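PDB 1XD7: putative HTH-type transcriptional regulator YwnA from Bacillus subtilis subsp. subtilis, which probably binds DNA through a winged-helix domain and regulates transcription as a member of the Rrf2 family. Local coordinates for residues L64-Y77 with M118-M131. Sequence-based numbering, arbitrary orientation.
Sequences LKKDPADISLLEVY and MENELASKSLKDVM
Pro68, Ile71 and Leu74 are tied to Lys128, Leu127 and Leu122 by three backbone hydrogen bonds. Leu127 N meets Ile71 O at 2.8 Å in a bent bond, while Lys128 N reaches Pro68 O at 2.9 Å. Leu74 N, in the first turn of helix 73-80, bonds to Leu122 O. Ser72 and Ser126, neighbours across the contact, are both N-caps: Ser126 OG accepts from Asp129 N, and the capping box of Ser72 with Glu75 is less sure, its return bond weak.

Apolar side chains fill in around the backbone. Leu127 holds CG anti to its backbone N (chi1 -159°), which brings CD1 against both Leu64 CD1, met tip to tip at 4.0 Å, and Pro68 CB; Met131 CE touches the same proline carbon. Leu73 spreads its branches, CD1 to Val130 CG1 and Lys125 CB, CD2 against the Ser126 carbonyl. With an alanine here, both branches go, and Val130 CG1 and Lys125 CB would probably lose this apolar neighbour. Leu74 CD2 lies across the aliphatic part of Glu119, whose carboxylate pairs with Arg116.

Leu122 CD1 sits over one face of the Tyr77 ring, 4.1 Å from Tyr77 CG, and Met118 SD makes an oblique Met-aromatic contact 5.0 Å from the ring centroid.

Here the chain's C-terminal end, after long helix 98-122, folds back through helix 127-130 onto the winged-helix domain, where Leu73 and Leu127 also touch helix 7-19. Leu73, Met118 and Lys125 pack on Thr110, Val114 and Ser113 of the second subunit, at the dimer interface.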
# COMPACT_ATOMS: atom_id res chain seq x y z
N LEU A 64 -11.51 -19.86 -15.66
CA LEU A 64 -10.10 -19.94 -15.30
C LEU A 64 -9.30 -20.69 -16.34
O LEU A 64 -9.71 -21.75 -16.79
CB LEU A 64 -9.94 -20.64 -13.96
CG LEU A 64 -10.75 -20.06 -12.80
CD1 LEU A 64 -10.24 -20.63 -11.47
CD2 LEU A 64 -10.64 -18.55 -12.82
N LYS A 65 -8.16 -20.12 -16.71
CA LYS A 65 -7.30 -20.78 -17.68
C LYS A 65 -6.60 -21.89 -16.92
O LYS A 65 -6.26 -22.91 -17.49
CB LYS A 65 -6.27 -19.82 -18.25
CG LYS A 65 -5.50 -20.38 -19.43
CD LYS A 65 -4.59 -19.32 -20.06
CE LYS A 65 -4.09 -19.75 -21.43
NZ LYS A 65 -5.20 -19.83 -22.42
N LYS A 66 -6.41 -21.68 -15.63
CA LYS A 66 -5.76 -22.68 -14.80
C LYS A 66 -6.47 -22.92 -13.50
O LYS A 66 -7.44 -22.24 -13.15
CB LYS A 66 -4.30 -22.30 -14.50
CG LYS A 66 -4.11 -20.89 -13.96
CD LYS A 66 -2.76 -20.70 -13.23
CE LYS A 66 -1.60 -21.37 -13.93
NZ LYS A 66 -1.59 -21.11 -15.39
N ASP A 67 -5.98 -23.90 -12.76
CA ASP A 67 -6.53 -24.27 -11.49
C ASP A 67 -6.23 -23.24 -10.40
O ASP A 67 -5.11 -22.75 -10.29
CB ASP A 67 -5.97 -25.62 -11.08
CG ASP A 67 -6.58 -26.12 -9.82
OD1 ASP A 67 -6.35 -25.50 -8.76
OD2 ASP A 67 -7.29 -27.15 -9.88
N PRO A 68 -7.23 -22.93 -9.57
CA PRO A 68 -7.20 -21.98 -8.45
C PRO A 68 -6.00 -22.13 -7.52
O PRO A 68 -5.62 -21.19 -6.80
CB PRO A 68 -8.49 -22.29 -7.71
CG PRO A 68 -9.41 -22.70 -8.80
CD PRO A 68 -8.55 -23.57 -9.67
N ALA A 69 -5.42 -23.32 -7.52
CA ALA A 69 -4.28 -23.59 -6.66
C ALA A 69 -3.02 -23.10 -7.35
O ALA A 69 -1.97 -23.00 -6.73
CB ALA A 69 -4.18 -25.09 -6.37
N ASP A 70 -3.14 -22.80 -8.63
CA ASP A 70 -2.02 -22.33 -9.41
C ASP A 70 -2.18 -20.85 -9.75
O ASP A 70 -1.59 -20.37 -10.71
CB ASP A 70 -1.92 -23.12 -10.71
CG ASP A 70 -1.82 -24.60 -10.47
OD1 ASP A 70 -2.08 -25.36 -11.42
OD2 ASP A 70 -1.47 -25.00 -9.33
N ILE A 71 -2.99 -20.14 -8.97
CA ILE A 71 -3.21 -18.73 -9.23
C ILE A 71 -2.88 -17.94 -8.01
O ILE A 71 -3.66 -17.90 -7.06
CB ILE A 71 -4.66 -18.44 -9.61
CG1 ILE A 71 -5.12 -19.41 -10.70
CG2 ILE A 71 -4.77 -17.01 -10.11
CD1 ILE A 71 -6.56 -19.22 -11.14
N SER A 72 -1.73 -17.28 -8.03
CA SER A 72 -1.30 -16.50 -6.88
C SER A 72 -1.99 -15.16 -6.85
O SER A 72 -2.34 -14.62 -7.89
CB SER A 72 0.21 -16.29 -6.94
OG SER A 72 0.55 -15.57 -8.11
N LEU A 73 -2.18 -14.61 -5.66
CA LEU A 73 -2.81 -13.31 -5.57
C LEU A 73 -1.89 -12.29 -6.25
O LEU A 73 -2.35 -11.41 -6.97
CB LEU A 73 -3.07 -12.95 -4.11
CG LEU A 73 -4.04 -13.92 -3.40
CD1 LEU A 73 -4.68 -13.24 -2.21
CD2 LEU A 73 -5.13 -14.36 -4.36
N LEU A 74 -0.59 -12.43 -6.04
CA LEU A 74 0.36 -11.52 -6.67
C LEU A 74 0.11 -11.56 -8.18
O LEU A 74 0.05 -10.52 -8.84
CB LEU A 74 1.79 -11.97 -6.34
CG LEU A 74 3.03 -11.24 -6.91
CD1 LEU A 74 3.25 -11.69 -8.33
CD2 LEU A 74 2.86 -9.74 -6.83
N GLU A 75 -0.08 -12.76 -8.71
CA GLU A 75 -0.35 -12.95 -10.14
C GLU A 75 -1.59 -12.14 -10.54
O GLU A 75 -1.63 -11.55 -11.62
CB GLU A 75 -0.57 -14.44 -10.42
CG GLU A 75 -0.77 -14.83 -11.89
CD GLU A 75 -0.60 -16.33 -12.12
OE1 GLU A 75 -0.30 -17.07 -11.16
OE2 GLU A 75 -0.74 -16.79 -13.28
N VAL A 76 -2.58 -12.12 -9.66
CA VAL A 76 -3.82 -11.39 -9.91
C VAL A 76 -3.55 -9.90 -9.85
O VAL A 76 -4.02 -9.13 -10.69
CB VAL A 76 -4.89 -11.69 -8.84
CG1 VAL A 76 -6.16 -10.91 -9.15
CG2 VAL A 76 -5.18 -13.18 -8.79
N TYR A 77 -2.80 -9.50 -8.83
CA TYR A 77 -2.43 -8.12 -8.61
C TYR A 77 -1.89 -7.42 -9.85
O TYR A 77 -2.45 -6.43 -10.30
CB TYR A 77 -1.39 -8.05 -7.50
CG TYR A 77 -0.92 -6.64 -7.18
CD1 TYR A 77 -1.76 -5.72 -6.56
CD2 TYR A 77 0.39 -6.25 -7.47
CE1 TYR A 77 -1.31 -4.44 -6.23
CE2 TYR A 77 0.85 -4.96 -7.14
CZ TYR A 77 -0.00 -4.07 -6.52
OH TYR A 77 0.47 -2.81 -6.17
N MET A 118 5.46 -6.73 0.44
CA MET A 118 4.05 -6.76 0.06
C MET A 118 3.93 -7.85 -1.01
O MET A 118 3.25 -8.86 -0.82
CB MET A 118 3.63 -5.39 -0.53
CG MET A 118 2.12 -5.10 -0.64
SD MET A 118 1.50 -4.73 -2.34
CE MET A 118 2.04 -3.00 -2.54
N GLU A 119 4.65 -7.67 -2.12
CA GLU A 119 4.61 -8.61 -3.23
C GLU A 119 4.94 -10.06 -2.89
O GLU A 119 4.49 -10.98 -3.57
CB GLU A 119 5.56 -8.18 -4.34
CG GLU A 119 5.15 -6.94 -5.09
CD GLU A 119 6.01 -6.72 -6.32
OE1 GLU A 119 7.25 -6.69 -6.17
OE2 GLU A 119 5.46 -6.60 -7.43
N ASN A 120 5.73 -10.27 -1.85
CA ASN A 120 6.09 -11.63 -1.50
C ASN A 120 4.97 -12.40 -0.80
O ASN A 120 4.85 -13.62 -0.97
CB ASN A 120 7.39 -11.64 -0.71
CG ASN A 120 8.61 -11.54 -1.62
OD1 ASN A 120 9.72 -11.29 -1.16
ND2 ASN A 120 8.40 -11.74 -2.91
N GLU A 121 4.13 -11.71 -0.04
CA GLU A 121 3.00 -12.38 0.59
C GLU A 121 2.02 -12.76 -0.51
O GLU A 121 1.66 -13.92 -0.67
CB GLU A 121 2.31 -11.46 1.59
CG GLU A 121 2.85 -11.60 2.98
CD GLU A 121 2.82 -13.04 3.44
OE1 GLU A 121 1.70 -13.58 3.59
OE2 GLU A 121 3.90 -13.63 3.66
N LEU A 122 1.62 -11.77 -1.30
CA LEU A 122 0.67 -12.00 -2.39
C LEU A 122 1.03 -13.19 -3.24
O LEU A 122 0.17 -13.74 -3.92
CB LEU A 122 0.59 -10.78 -3.30
CG LEU A 122 0.02 -9.53 -2.67
CD1 LEU A 122 0.18 -8.40 -3.68
CD2 LEU A 122 -1.43 -9.73 -2.30
N ALA A 123 2.30 -13.56 -3.22
CA ALA A 123 2.72 -14.70 -4.02
C ALA A 123 2.65 -15.97 -3.18
O ALA A 123 2.78 -17.07 -3.70
CB ALA A 123 4.13 -14.48 -4.54
N SER A 124 2.46 -15.81 -1.88
CA SER A 124 2.39 -16.95 -1.00
C SER A 124 0.99 -17.59 -1.05
O SER A 124 0.86 -18.81 -1.11
CB SER A 124 2.72 -16.54 0.43
OG SER A 124 1.75 -15.65 0.95
N LYS A 125 -0.04 -16.75 -1.06
CA LYS A 125 -1.41 -17.23 -1.10
C LYS A 125 -1.82 -17.59 -2.52
O LYS A 125 -1.16 -17.19 -3.48
CB LYS A 125 -2.36 -16.17 -0.56
CG LYS A 125 -1.86 -15.48 0.67
CD LYS A 125 -1.49 -16.47 1.74
CE LYS A 125 -0.90 -15.74 2.93
NZ LYS A 125 -1.82 -14.67 3.40
N SER A 126 -2.90 -18.35 -2.63
CA SER A 126 -3.44 -18.77 -3.92
C SER A 126 -4.92 -18.44 -3.93
O SER A 126 -5.50 -18.08 -2.91
CB SER A 126 -3.29 -20.29 -4.08
OG SER A 126 -4.20 -20.98 -3.24
N LEU A 127 -5.54 -18.56 -5.09
CA LEU A 127 -6.96 -18.28 -5.18
C LEU A 127 -7.64 -19.32 -4.28
O LEU A 127 -8.52 -18.99 -3.47
CB LEU A 127 -7.43 -18.47 -6.62
CG LEU A 127 -8.73 -17.76 -7.01
CD1 LEU A 127 -9.38 -18.52 -8.14
CD2 LEU A 127 -9.67 -17.63 -5.81
N LYS A 128 -7.21 -20.57 -4.42
CA LYS A 128 -7.76 -21.66 -3.62
C LYS A 128 -7.64 -21.31 -2.16
O LYS A 128 -8.58 -21.47 -1.38
CB LYS A 128 -7.01 -22.96 -3.88
CG LYS A 128 -7.51 -24.13 -3.03
CD LYS A 128 -6.97 -25.47 -3.53
CE LYS A 128 -7.54 -26.64 -2.73
NZ LYS A 128 -7.08 -27.95 -3.29
N ASP A 129 -6.46 -20.84 -1.79
CA ASP A 129 -6.22 -20.45 -0.43
C ASP A 129 -7.30 -19.56 0.13
O ASP A 129 -7.62 -19.65 1.31
CB ASP A 129 -4.87 -19.76 -0.32
CG ASP A 129 -3.76 -20.73 -0.06
OD1 ASP A 129 -3.37 -20.87 1.11
OD2 ASP A 129 -3.31 -21.38 -1.02
N VAL A 130 -7.86 -18.67 -0.68
CA VAL A 130 -8.90 -17.82 -0.11
C VAL A 130 -10.25 -18.53 -0.15
O VAL A 130 -11.05 -18.38 0.76
CB VAL A 130 -8.99 -16.46 -0.82
CG1 VAL A 130 -7.66 -15.76 -0.73
CG2 VAL A 130 -9.40 -16.63 -2.25
N MET A 131 -10.49 -19.31 -1.19
CA MET A 131 -11.75 -20.04 -1.30
C MET A 131 -11.82 -21.25 -0.34
O MET A 131 -11.32 -22.33 -0.65
CB MET A 131 -11.96 -20.52 -2.75
CG MET A 131 -12.32 -19.40 -3.68
SD MET A 131 -12.75 -19.94 -5.29
CE MET A 131 -11.29 -20.58 -5.84